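Local coordinates for alpha-1,6-mannanase (Bacteroides thetaiotaomicron, PDB 4V1S), which probably hydrolyses alpha-1,6-mannosidic linkages in mannans, as a glycoside hydrolase family 76 homologue of the alpha-1,6-mannanases, at residues G83-L88 and G146-G151; T90-I95 and C153-A158; L111-Y116 and A125-L130; P312-F317 and L374-V379. All coordinates share one frame; numbering follows the deposited sequence.

Interaction 1 (G83-L88 and G146-G151); sequences GNIFLL and GWTAIG
Phe86 and Trp147 meet as an offset edge-to-face pair, with the edge of the indole turned toward the face of the phenyl ring. The planes stand 80° apart and the six-membered rings are centred 5.7 Å from each other; the closest atoms are Phe86 CZ and Trp147 CZ3, at 3.8 Å. Ile85 crosses Trp147 at about a right angle, its CG1 anti to the carbonyl carbon, and CD1, extended beyond it (chi2 174°), reaches 3.7 Å from Trp147 CB. The same methyl lies 3.3 Å from Thr148 OG1, a hydroxyl that is hydrogen-bonded to Glu144 O one turn earlier and thus presents an already engaged oxygen to the apolar branch. These two segments belong to neighbouring inner helices, 81-97 and 142-159, of an (alpha/alpha)6 barrel, and they run almost parallel, 13° apart with their axes 9.6 Å from each other at closest. Around the aromatic pair Trp82 touches both rings, Phe269 meets Trp147 edge-to-face, and Trp147 NE1 bonds a glycerol that probably came from the crystallisation liquor but may mark a pocket. Farther along the helices, Leu88 sends CD2 over the backbone of Gly151, 4.0 Å from its CA. With no side chain at Gly151, this methyl rests directly on the main chain of the opposing helix.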
loop_
_atom_site.group_PDB
_atom_site.type_symbol
_atom_site.label_atom_id
_atom_site.label_comp_id
_atom_site.label_asym_id
_atom_site.label_seq_id
_atom_site.Cartn_x
_atom_site.Cartn_y
_atom_site.Cartn_z
ATOM N N GLY A 83 2.486 8.855 3.585
ATOM C CA GLY A 83 2.897 9.384 2.282
ATOM C C GLY A 83 4.298 8.977 1.900
ATOM O O GLY A 83 4.599 8.815 0.735
ATOM N N ASN A 84 5.159 8.804 2.913
ATOM C CA ASN A 84 6.501 8.330 2.690
ATOM C C ASN A 84 6.563 6.887 2.259
ATOM O O ASN A 84 7.517 6.475 1.591
ATOM C CB ASN A 84 7.345 8.474 3.977
ATOM C CG ASN A 84 7.472 9.916 4.410
ATOM O OD1 ASN A 84 8.308 10.660 3.907
ATOM N ND2 ASN A 84 6.586 10.335 5.274
ATOM N N ILE A 85 5.553 6.101 2.635
ATOM C CA ILE A 85 5.499 4.684 2.208
ATOM C C ILE A 85 5.323 4.595 0.705
ATOM O O ILE A 85 5.929 3.745 0.031
ATOM C CB ILE A 85 4.392 3.925 2.975
ATOM C CG1 ILE A 85 4.663 3.990 4.504
ATOM C CG2 ILE A 85 4.268 2.491 2.505
ATOM C CD1 ILE A 85 3.550 3.385 5.342
ATOM N N PHE A 86 4.518 5.494 0.115
ATOM C CA PHE A 86 4.431 5.491 -1.332
ATOM C C PHE A 86 5.745 5.881 -2.010
ATOM O O PHE A 86 6.046 5.348 -3.051
ATOM C CB PHE A 86 3.316 6.376 -1.836
ATOM C CG PHE A 86 1.941 5.870 -1.479
ATOM C CD1 PHE A 86 1.419 4.752 -2.098
ATOM C CD2 PHE A 86 1.095 6.596 -0.612
ATOM C CE1 PHE A 86 0.138 4.300 -1.830
ATOM C CE2 PHE A 86 -0.201 6.140 -0.320
ATOM C CZ PHE A 86 -0.667 4.997 -0.937
ATOM N N LEU A 87 6.525 6.766 -1.396
ATOM C CA LEU A 87 7.826 7.056 -1.944
ATOM C C LEU A 87 8.713 5.813 -1.842
ATOM O O LEU A 87 9.368 5.443 -2.789
ATOM C CB LEU A 87 8.476 8.257 -1.218
ATOM C CG LEU A 87 7.864 9.611 -1.465
ATOM C CD1 LEU A 87 8.521 10.648 -0.587
ATOM C CD2 LEU A 87 8.010 9.980 -2.936
ATOM N N LEU A 88 8.692 5.133 -0.695
ATOM C CA LEU A 88 9.449 3.887 -0.554
ATOM C C LEU A 88 9.084 2.898 -1.677
ATOM O O LEU A 88 9.952 2.290 -2.302
ATOM C CB LEU A 88 9.133 3.270 0.809
ATOM C CG LEU A 88 9.757 1.930 1.155
ATOM C CD1 LEU A 88 11.268 2.061 1.225
ATOM C CD2 LEU A 88 9.193 1.391 2.471
ATOM N N GLY A 146 2.547 -2.698 8.737
ATOM C CA GLY A 146 2.345 -3.656 7.652
ATOM C C GLY A 146 2.545 -3.078 6.273
ATOM O O GLY A 146 3.222 -3.663 5.433
ATOM N N TRP A 147 2.002 -1.882 6.041
ATOM C CA TRP A 147 2.280 -1.192 4.802
ATOM C C TRP A 147 3.756 -1.032 4.568
ATOM O O TRP A 147 4.258 -1.189 3.451
ATOM C CB TRP A 147 1.677 0.221 4.841
ATOM C CG TRP A 147 0.188 0.464 4.618
ATOM C CD1 TRP A 147 -0.847 0.335 5.525
ATOM C CD2 TRP A 147 -0.393 1.030 3.442
ATOM N NE1 TRP A 147 -2.027 0.765 4.965
ATOM C CE2 TRP A 147 -1.780 1.213 3.697
ATOM C CE3 TRP A 147 0.123 1.417 2.196
ATOM C CZ2 TRP A 147 -2.654 1.781 2.749
ATOM C CZ3 TRP A 147 -0.751 1.954 1.253
ATOM C CH2 TRP A 147 -2.122 2.142 1.544
ATOM N N THR A 148 4.473 -0.700 5.652
ATOM C CA THR A 148 5.914 -0.440 5.562
ATOM C C THR A 148 6.677 -1.747 5.336
ATOM O O THR A 148 7.547 -1.813 4.463
ATOM C CB THR A 148 6.431 0.277 6.819
ATOM O OG1 THR A 148 5.710 1.510 6.977
ATOM C CG2 THR A 148 7.894 0.555 6.738
ATOM N N ALA A 149 6.295 -2.805 6.073
ATOM C CA ALA A 149 6.910 -4.113 5.909
ATOM C C ALA A 149 6.851 -4.607 4.461
ATOM O O ALA A 149 7.816 -5.147 3.960
ATOM C CB ALA A 149 6.273 -5.127 6.856
ATOM N N ILE A 150 5.724 -4.410 3.801
ATOM C CA ILE A 150 5.559 -4.773 2.390
ATOM C C ILE A 150 6.640 -4.087 1.574
ATOM O O ILE A 150 7.344 -4.742 0.816
ATOM C CB ILE A 150 4.152 -4.377 1.908
ATOM C CG1 ILE A 150 3.086 -5.312 2.502
ATOM C CG2 ILE A 150 4.056 -4.453 0.397
ATOM C CD1 ILE A 150 1.702 -4.664 2.517
ATOM N N GLY A 151 6.770 -2.764 1.725
ATOM C CA GLY A 151 7.763 -1.983 0.953
ATOM C C GLY A 151 9.188 -2.461 1.263
ATOM O O GLY A 151 10.012 -2.573 0.346
#

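Interaction 2 (T90-I95 and C153-A158); sequences TYTEGI and CDAYLA
Thr92 touches the facing helix with both branches of its side chain. CG2, anti to the backbone N, comes down on the main chain between Asp154 and Ala155, 3.4 Å from Asp154 C, and also touches Asp154 CB at 3.7 Å. OG1, anti to the carbonyl carbon (chi1 -61°), lies 3.6 Å from Ala155 CB. One turn on, Ile95 meets Ala158 through beta carbons: Ile95 CB and Ala158 CB are 3.8 Å apart, and Ile95 CG2 leans on the carbonyl, 3.6 Å from Ala158 O. The small side chains of Ala155 and Ala158 permit this close approach, and Thr92 and Ala155 have their CA atoms only 5.2 Å apart.

In the next shell, Thr92 OG1 is hydrogen-bonded to Leu88 O in its own helix, which fixes the rotation of the side chain and satisfies a buried hydroxyl. Asp154 OD1 forms a salt bridge with Lys214 of helix 202-219, drawing its carboxylate toward the next inner helix. Leu106 and Ser103, on helix 99-114, pack against Thr92 and Ile95 respectively.

The axes of the two segments approach to 9.1 Å and cross at 22°. Such a nearly parallel pair, separated in sequence by an antiparallel outer helix, is characteristic of adjacent inner helices in an (alpha/alpha)6 barrel.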
loop_
_atom_site.group_PDB
_atom_site.type_symbol
_atom_site.label_atom_id
_atom_site.label_comp_id
_atom_site.label_asym_id
_atom_site.label_seq_id
_atom_site.Cartn_x
_atom_site.Cartn_y
_atom_site.Cartn_z
ATOM N N THR A 90 7.845 3.569 -4.567
ATOM C CA THR A 90 8.242 4.131 -5.856
ATOM C C THR A 90 9.709 3.875 -6.133
ATOM O O THR A 90 10.087 3.359 -7.195
ATOM C CB THR A 90 7.965 5.637 -5.915
ATOM O OG1 THR A 90 6.581 5.836 -5.690
ATOM C CG2 THR A 90 8.360 6.199 -7.238
ATOM N N TYR A 91 10.549 4.196 -5.155
ATOM C CA TYR A 91 11.997 4.015 -5.353
ATOM C C TYR A 91 12.351 2.535 -5.484
ATOM O O TYR A 91 13.211 2.141 -6.287
ATOM C CB TYR A 91 12.796 4.669 -4.225
ATOM C CG TYR A 91 12.493 6.128 -3.962
ATOM C CD1 TYR A 91 12.334 7.037 -4.989
ATOM C CD2 TYR A 91 12.420 6.609 -2.657
ATOM C CE1 TYR A 91 12.026 8.365 -4.710
ATOM C CE2 TYR A 91 12.175 7.940 -2.377
ATOM C CZ TYR A 91 12.022 8.832 -3.396
ATOM O OH TYR A 91 11.734 10.170 -3.068
ATOM N N THR A 92 11.691 1.709 -4.698
ATOM C CA THR A 92 11.870 0.274 -4.817
ATOM C C THR A 92 11.536 -0.242 -6.215
ATOM O O THR A 92 12.331 -0.957 -6.821
ATOM C CB THR A 92 11.042 -0.443 -3.774
ATOM O OG1 THR A 92 11.485 -0.042 -2.467
ATOM C CG2 THR A 92 11.154 -1.969 -3.955
ATOM N N GLU A 93 10.379 0.155 -6.749
ATOM C CA GLU A 93 10.036 -0.237 -8.112
ATOM C C GLU A 93 11.033 0.334 -9.124
ATOM O O GLU A 93 11.356 -0.321 -10.121
ATOM C CB GLU A 93 8.618 0.176 -8.455
ATOM C CG GLU A 93 8.049 -0.396 -9.741
ATOM C CD GLU A 93 7.673 -1.881 -9.690
ATOM O OE1 GLU A 93 8.134 -2.611 -8.797
ATOM O OE2 GLU A 93 6.907 -2.342 -10.582
ATOM N N GLY A 94 11.528 1.539 -8.854
ATOM C CA GLY A 94 12.566 2.153 -9.682
ATOM C C GLY A 94 13.784 1.270 -9.904
ATOM O O GLY A 94 14.365 1.284 -10.993
ATOM N N ILE A 95 14.149 0.477 -8.891
ATOM C CA ILE A 95 15.319 -0.389 -9.002
ATOM C C ILE A 95 15.171 -1.356 -10.201
ATOM O O ILE A 95 16.166 -1.731 -10.827
ATOM C CB ILE A 95 15.567 -1.219 -7.706
ATOM C CG1 ILE A 95 15.769 -0.346 -6.449
ATOM C CG2 ILE A 95 16.774 -2.098 -7.885
ATOM C CD1 ILE A 95 16.929 0.615 -6.498
ATOM N N CYS A 153 10.172 -5.441 2.365
ATOM C CA CYS A 153 10.376 -6.748 1.736
ATOM C C CYS A 153 10.733 -6.556 0.272
ATOM O O CYS A 153 11.675 -7.173 -0.236
ATOM C CB CYS A 153 9.135 -7.643 1.841
ATOM S SG CYS A 153 8.772 -8.312 3.461
ATOM N N ASP A 154 9.972 -5.714 -0.422
ATOM C CA ASP A 154 10.244 -5.479 -1.836
ATOM C C ASP A 154 11.606 -4.790 -2.055
ATOM O O ASP A 154 12.302 -5.088 -3.028
ATOM C CB ASP A 154 9.090 -4.668 -2.458
ATOM C CG ASP A 154 7.819 -5.502 -2.600
ATOM O OD1 ASP A 154 7.937 -6.733 -2.717
ATOM O OD2 ASP A 154 6.706 -4.936 -2.624
ATOM N N ALA A 155 11.978 -3.893 -1.138
ATOM C CA ALA A 155 13.265 -3.217 -1.202
ATOM C C ALA A 155 14.414 -4.228 -1.052
ATOM O O ALA A 155 15.423 -4.172 -1.776
ATOM C CB ALA A 155 13.369 -2.125 -0.150
ATOM N N TYR A 156 14.257 -5.141 -0.103
ATOM C CA TYR A 156 15.205 -6.251 0.043
ATOM C C TYR A 156 15.273 -7.136 -1.215
ATOM O O TYR A 156 16.349 -7.484 -1.679
ATOM C CB TYR A 156 14.851 -7.121 1.275
ATOM C CG TYR A 156 15.683 -8.382 1.333
ATOM C CD1 TYR A 156 17.004 -8.344 1.737
ATOM C CD2 TYR A 156 15.168 -9.584 0.900
ATOM C CE1 TYR A 156 17.784 -9.498 1.736
ATOM C CE2 TYR A 156 15.931 -10.726 0.901
ATOM C CZ TYR A 156 17.240 -10.679 1.312
ATOM O OH TYR A 156 17.967 -11.854 1.323
ATOM N N LEU A 157 14.130 -7.510 -1.770
ATOM C CA LEU A 157 14.156 -8.321 -2.968
ATOM C C LEU A 157 14.903 -7.634 -4.109
ATOM O O LEU A 157 15.567 -8.290 -4.888
ATOM C CB LEU A 157 12.749 -8.713 -3.390
ATOM C CG LEU A 157 12.022 -9.715 -2.490
ATOM C CD1 LEU A 157 10.556 -9.783 -2.890
ATOM C CD2 LEU A 157 12.638 -11.101 -2.570
ATOM N N ALA A 158 14.764 -6.313 -4.198
ATOM C CA ALA A 158 15.365 -5.519 -5.284
ATOM C C ALA A 158 16.875 -5.305 -5.131
ATOM O O ALA A 158 17.583 -5.142 -6.129
ATOM C CB ALA A 158 14.668 -4.167 -5.404
#

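Interaction 3 (L111-Y116 and A125-L130); sequences LNFDNY and AGYATL
Tyr116 and Ala128 are joined backbone to backbone by the one hydrogen bond that spans the contact directly. Ala128 N donates to Tyr116 O over 2.8 Å in a nearly straight line, 175° at the hydrogen, and Tyr127 CA adds a CA-H...O contact to the same oxygen at 3.4 Å. The rings are packed as closely: Phe113 turns its edge toward the face of Tyr127, planes 85° apart and centroids 5.9 Å from each other, while Phe113 O lies in plane at the edge of the tyrosine ring, 3.3 Å from Tyr127 CE1. With CG anti to the carbonyl carbon (chi1 -63°), the Tyr116 ring lies against the turn that follows, CD2 3.5 Å from Leu130 C, and its hydroxyl is anchored on Ser79 O.

Toward solvent the direct contact gives way to water at the Tyr127 hydroxyl: Tyr127 OH donates to it and it donates in turn to Asp114 OD1, both at 2.6 Å. At the other end, beside Tyr116, partly exposed Leu130 offers its backbone, its CB directed away. The Ala128-Tyr116 bond continues the pairing of the antiparallel beta-hairpin 117-121/124-127 back to the end of outer helix 99-114 of the (alpha/alpha)6 barrel.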
loop_
_atom_site.group_PDB
_atom_site.type_symbol
_atom_site.label_atom_id
_atom_site.label_comp_id
_atom_site.label_asym_id
_atom_site.label_seq_id
_atom_site.Cartn_x
_atom_site.Cartn_y
_atom_site.Cartn_z
ATOM N N LEU A 111 16.715 5.594 5.235
ATOM C CA LEU A 111 17.314 6.356 6.329
ATOM C C LEU A 111 16.332 7.386 6.882
ATOM O O LEU A 111 16.346 7.674 8.083
ATOM C CB LEU A 111 18.634 7.001 5.891
ATOM C CG LEU A 111 19.752 5.991 5.592
ATOM C CD1 LEU A 111 20.935 6.693 4.930
ATOM C CD2 LEU A 111 20.211 5.238 6.828
ATOM N N ASN A 112 15.466 7.929 6.032
ATOM C CA ASN A 112 14.410 8.779 6.554
ATOM C C ASN A 112 13.402 7.984 7.415
ATOM O O ASN A 112 12.936 8.486 8.437
ATOM C CB ASN A 112 13.691 9.505 5.429
ATOM C CG ASN A 112 12.720 10.552 5.949
ATOM O OD1 ASN A 112 13.069 11.344 6.820
ATOM N ND2 ASN A 112 11.474 10.483 5.497
ATOM N N PHE A 113 13.054 6.791 6.966
ATOM C CA PHE A 113 12.197 5.910 7.719
ATOM C C PHE A 113 12.792 5.624 9.101
ATOM O O PHE A 113 12.046 5.493 10.068
ATOM C CB PHE A 113 11.897 4.581 6.985
ATOM C CG PHE A 113 10.650 4.641 6.162
ATOM C CD1 PHE A 113 10.638 5.324 4.929
ATOM C CD2 PHE A 113 9.463 4.107 6.626
ATOM C CE1 PHE A 113 9.467 5.450 4.204
ATOM C CE2 PHE A 113 8.272 4.245 5.895
ATOM C CZ PHE A 113 8.268 4.897 4.681
ATOM N N ASP A 114 14.123 5.591 9.211
ATOM C CA ASP A 114 14.740 5.414 10.540
ATOM C C ASP A 114 14.289 6.541 11.544
ATOM O O ASP A 114 14.242 6.321 12.755
ATOM C CB ASP A 114 16.270 5.368 10.426
ATOM C CG ASP A 114 16.843 3.970 10.027
ATOM O OD1 ASP A 114 16.153 2.888 10.101
ATOM O OD2 ASP A 114 18.059 3.987 9.661
ATOM N N ASN A 115 13.957 7.726 11.019
ATOM C CA ASN A 115 13.448 8.815 11.864
ATOM C C ASN A 115 12.144 8.452 12.512
ATOM O O ASN A 115 11.805 9.023 13.540
ATOM C CB ASN A 115 13.283 10.100 11.109
ATOM C CG ASN A 115 14.607 10.666 10.648
ATOM O OD1 ASN A 115 15.578 10.711 11.400
ATOM N ND2 ASN A 115 14.647 11.123 9.409
ATOM N N TYR A 116 11.380 7.564 11.880
ATOM C CA TYR A 116 10.093 7.101 12.405
ATOM C C TYR A 116 10.177 5.811 13.230
ATOM O O TYR A 116 9.160 5.342 13.758
ATOM C CB TYR A 116 9.116 6.886 11.249
ATOM C CG TYR A 116 8.768 8.131 10.438
ATOM C CD1 TYR A 116 9.654 8.672 9.525
ATOM C CD2 TYR A 116 7.558 8.771 10.596
ATOM C CE1 TYR A 116 9.334 9.767 8.767
ATOM C CE2 TYR A 116 7.224 9.866 9.814
ATOM C CZ TYR A 116 8.128 10.400 8.955
ATOM O OH TYR A 116 7.789 11.517 8.230
ATOM N N ALA A 125 9.778 -2.880 19.499
ATOM C CA ALA A 125 10.165 -1.934 18.449
ATOM C C ALA A 125 9.111 -1.872 17.348
ATOM O O ALA A 125 8.425 -2.860 17.079
ATOM C CB ALA A 125 11.490 -2.392 17.835
ATOM N N GLY A 126 9.026 -0.725 16.682
ATOM C CA GLY A 126 8.130 -0.603 15.582
ATOM C C GLY A 126 8.114 0.834 15.094
ATOM O O GLY A 126 8.548 1.758 15.794
ATOM N N TYR A 127 7.630 1.028 13.871
ATOM C CA TYR A 127 7.515 2.375 13.325
ATOM C C TYR A 127 6.326 3.143 13.953
ATOM O O TYR A 127 5.303 2.561 14.234
ATOM C CB TYR A 127 7.305 2.336 11.808
ATOM C CG TYR A 127 8.535 1.942 11.012
ATOM C CD1 TYR A 127 9.570 2.853 10.778
ATOM C CD2 TYR A 127 8.688 0.651 10.525
ATOM C CE1 TYR A 127 10.739 2.466 10.107
ATOM C CE2 TYR A 127 9.828 0.279 9.816
ATOM C CZ TYR A 127 10.858 1.195 9.605
ATOM O OH TYR A 127 11.982 0.799 8.907
ATOM N N ALA A 128 6.544 4.441 14.133
ATOM C CA ALA A 128 5.543 5.434 14.583
ATOM C C ALA A 128 4.982 6.224 13.415
ATOM O O ALA A 128 5.596 6.303 12.329
ATOM C CB ALA A 128 6.146 6.346 15.631
ATOM N N THR A 129 3.840 6.865 13.675
ATOM C CA THR A 129 3.171 7.628 12.664
ATOM C C THR A 129 3.917 8.935 12.347
ATOM O O THR A 129 3.835 9.454 11.234
ATOM C CB THR A 129 1.717 7.915 13.056
ATOM O OG1 THR A 129 0.960 8.197 11.876
ATOM C CG2 THR A 129 1.603 8.998 14.105
ATOM N N LEU A 130 4.652 9.442 13.324
ATOM C CA LEU A 130 5.486 10.627 13.165
ATOM C C LEU A 130 6.906 10.333 13.648
ATOM O O LEU A 130 7.147 9.347 14.334
ATOM C CB LEU A 130 4.882 11.778 13.977
ATOM C CG LEU A 130 3.638 12.469 13.403
ATOM C CD1 LEU A 130 2.937 13.310 14.451
ATOM C CD2 LEU A 130 3.979 13.308 12.175
HETATM O O HOH W 1 14.010 2.448 8.607
#

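Interaction 4 (P312-F317 and L374-V379); sequences PGYFAF and LRFSTV
Arg375 and Tyr314 form a cation-pi stack between helices 374-394 and 313-330, neighbouring inner helices of the (alpha/alpha)6 barrel whose segments cross at 34°. The guanidinium lies flat on the phenol ring, planes 11° apart and centres 3.9 Å from each other, with Arg375 NH1 3.4 Å from Tyr314 CZ, toward the rim. Arg375 CG sits between the backbone N and the carbonyl carbon (chi1 55°), and the extended chain from CG to NE runs above the plane, over the CD2 rim of the ring. Pro312 CB lies against the opposite face, toward its rim, so that the ring has neighbours on both faces.

Apolar contacts flank the stack. Phe376 CE1 approaches the edge of the tyrosine at CE2, and Val379 CG2 presses on Phe317 CB at 3.4 Å. The other methyl of Val379, CG1, lies 4.1 Å from Tyr314 N.

Polar partners secure both members of the stack. A salt bridge ties Arg375 NH2 to Asp373, the preceding residue but one, and Tyr314 OH is hydrogen-bonded to Glu359. A water in plane at the guanidinium edge accepts from Arg375 NH1 at 2.6 Å and gives a weak, 3.3 Å bond to Tyr314 OH.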
loop_
_atom_site.group_PDB
_atom_site.type_symbol
_atom_site.label_atom_id
_atom_site.label_comp_id
_atom_site.label_asym_id
_atom_site.label_seq_id
_atom_site.Cartn_x
_atom_site.Cartn_y
_atom_site.Cartn_z
ATOM N N PRO A 312 -10.655 7.236 -2.844
ATOM C CA PRO A 312 -9.380 7.935 -2.645
ATOM C C PRO A 312 -8.253 7.197 -3.346
ATOM O O PRO A 312 -8.211 5.948 -3.324
ATOM C CB PRO A 312 -9.183 7.898 -1.119
ATOM C CG PRO A 312 -10.591 7.773 -0.569
ATOM C CD PRO A 312 -11.290 6.888 -1.559
ATOM N N GLY A 313 -7.353 7.943 -3.980
ATOM C CA GLY A 313 -6.227 7.307 -4.668
ATOM C C GLY A 313 -5.348 6.449 -3.788
ATOM O O GLY A 313 -4.924 5.383 -4.200
ATOM N N TYR A 314 -5.106 6.923 -2.572
ATOM C CA TYR A 314 -4.314 6.210 -1.607
ATOM C C TYR A 314 -4.966 4.909 -1.132
ATOM O O TYR A 314 -4.318 4.140 -0.409
ATOM C CB TYR A 314 -3.897 7.093 -0.420
ATOM C CG TYR A 314 -5.028 7.815 0.252
ATOM C CD1 TYR A 314 -5.978 7.132 1.005
ATOM C CD2 TYR A 314 -5.207 9.155 0.066
ATOM C CE1 TYR A 314 -7.042 7.789 1.591
ATOM C CE2 TYR A 314 -6.256 9.828 0.682
ATOM C CZ TYR A 314 -7.167 9.132 1.443
ATOM O OH TYR A 314 -8.234 9.762 2.026
ATOM N N PHE A 315 -6.211 4.658 -1.562
ATOM C CA PHE A 315 -6.892 3.364 -1.426
ATOM C C PHE A 315 -6.959 2.622 -2.761
ATOM O O PHE A 315 -6.615 1.437 -2.859
ATOM C CB PHE A 315 -8.328 3.506 -0.904
ATOM C CG PHE A 315 -8.439 3.930 0.530
ATOM C CD1 PHE A 315 -7.366 3.877 1.424
ATOM C CD2 PHE A 315 -9.701 4.335 1.020
ATOM C CE1 PHE A 315 -7.565 4.236 2.747
ATOM C CE2 PHE A 315 -9.885 4.710 2.347
ATOM C CZ PHE A 315 -8.802 4.697 3.207
ATOM N N ALA A 316 -7.392 3.334 -3.797
ATOM C CA ALA A 316 -7.773 2.681 -5.074
ATOM C C ALA A 316 -6.594 2.109 -5.850
ATOM O O ALA A 316 -6.778 1.207 -6.626
ATOM C CB ALA A 316 -8.554 3.627 -5.968
ATOM N N PHE A 317 -5.385 2.631 -5.582
ATOM C CA PHE A 317 -4.150 2.126 -6.203
ATOM C C PHE A 317 -4.021 0.634 -5.966
ATOM O O PHE A 317 -3.382 -0.094 -6.786
ATOM C CB PHE A 317 -2.909 2.871 -5.664
ATOM C CG PHE A 317 -2.463 2.323 -4.356
ATOM C CD1 PHE A 317 -3.109 2.615 -3.192
ATOM C CD2 PHE A 317 -1.558 1.267 -4.366
ATOM C CE1 PHE A 317 -2.769 1.964 -2.018
ATOM C CE2 PHE A 317 -1.187 0.630 -3.195
ATOM C CZ PHE A 317 -1.826 0.972 -2.026
ATOM N N LEU A 374 0.894 14.883 1.281
ATOM C CA LEU A 374 1.942 14.085 0.686
ATOM C C LEU A 374 1.423 12.827 -0.007
ATOM O O LEU A 374 1.959 12.441 -1.015
ATOM C CB LEU A 374 2.951 13.698 1.765
ATOM C CG LEU A 374 4.210 12.929 1.303
ATOM C CD1 LEU A 374 5.003 13.758 0.297
ATOM C CD2 LEU A 374 5.040 12.560 2.528
ATOM N N ARG A 375 0.398 12.178 0.540
ATOM C CA ARG A 375 -0.009 10.935 -0.090
ATOM C C ARG A 375 -0.634 11.106 -1.444
ATOM O O ARG A 375 -0.613 10.144 -2.245
ATOM C CB ARG A 375 -0.761 9.940 0.793
ATOM C CG ARG A 375 -1.926 10.487 1.410
ATOM C CD ARG A 375 -2.389 9.809 2.714
ATOM N NE ARG A 375 -3.353 10.857 2.951
ATOM C CZ ARG A 375 -4.540 10.789 3.487
ATOM N NH1 ARG A 375 -5.011 9.675 4.010
ATOM N NH2 ARG A 375 -5.252 11.923 3.506
ATOM N N PHE A 376 -1.187 12.291 -1.738
ATOM C CA PHE A 376 -1.971 12.415 -2.968
ATOM C C PHE A 376 -1.085 12.236 -4.225
ATOM O O PHE A 376 -1.477 11.585 -5.199
ATOM C CB PHE A 376 -2.697 13.754 -3.078
ATOM C CG PHE A 376 -3.665 14.089 -1.958
ATOM C CD1 PHE A 376 -4.003 13.197 -0.937
ATOM C CD2 PHE A 376 -4.278 15.357 -1.962
ATOM C CE1 PHE A 376 -4.876 13.566 0.065
ATOM C CE2 PHE A 376 -5.162 15.726 -0.961
ATOM C CZ PHE A 376 -5.463 14.831 0.064
ATOM N N SER A 377 0.092 12.860 -4.233
ATOM C CA SER A 377 0.946 12.783 -5.408
ATOM C C SER A 377 1.902 11.607 -5.318
ATOM O O SER A 377 2.300 11.076 -6.348
ATOM C CB SER A 377 1.727 14.070 -5.652
ATOM O OG SER A 377 0.860 15.091 -6.123
ATOM N N THR A 378 2.250 11.166 -4.106
ATOM C CA THR A 378 3.195 10.059 -4.021
ATOM C C THR A 378 2.555 8.738 -4.543
ATOM O O THR A 378 3.256 7.918 -5.153
ATOM C CB THR A 378 3.729 9.879 -2.607
ATOM O OG1 THR A 378 2.660 9.660 -1.688
ATOM C CG2 THR A 378 4.613 11.077 -2.181
ATOM N N VAL A 379 1.252 8.522 -4.300
ATOM C CA VAL A 379 0.611 7.331 -4.852
ATOM C C VAL A 379 0.605 7.391 -6.380
ATOM O O VAL A 379 0.768 6.386 -7.027
ATOM C CB VAL A 379 -0.760 7.082 -4.263
ATOM C CG1 VAL A 379 -1.733 8.220 -4.552
ATOM C CG2 VAL A 379 -1.314 5.761 -4.724
HETATM O O HOH W 2 -7.319 9.372 5.199
#

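Interactions 1 and 2 are successive levels of one interface between helices 81-97 and 142-159, their centres 10 Å apart. Interaction 3 falls within the chain that links those two helices, about 11 Å from interaction 1, centre to centre, and meets it where Asn84 and Ile85 pack on Phe113. Interaction 4 comes later in sequence, between helices 313-330 and 374-394, yet its centre is about 12 Å from that of interaction 1: Thr378 OG1 probably bonds Gly83 O and Val379 packs on Phe86. The last inner helix of the barrel thus returns to helix 81-97 and closes the ring. Interactions 3 and 4, centres 20 Å apart, do not touch; interaction 1 contacts both.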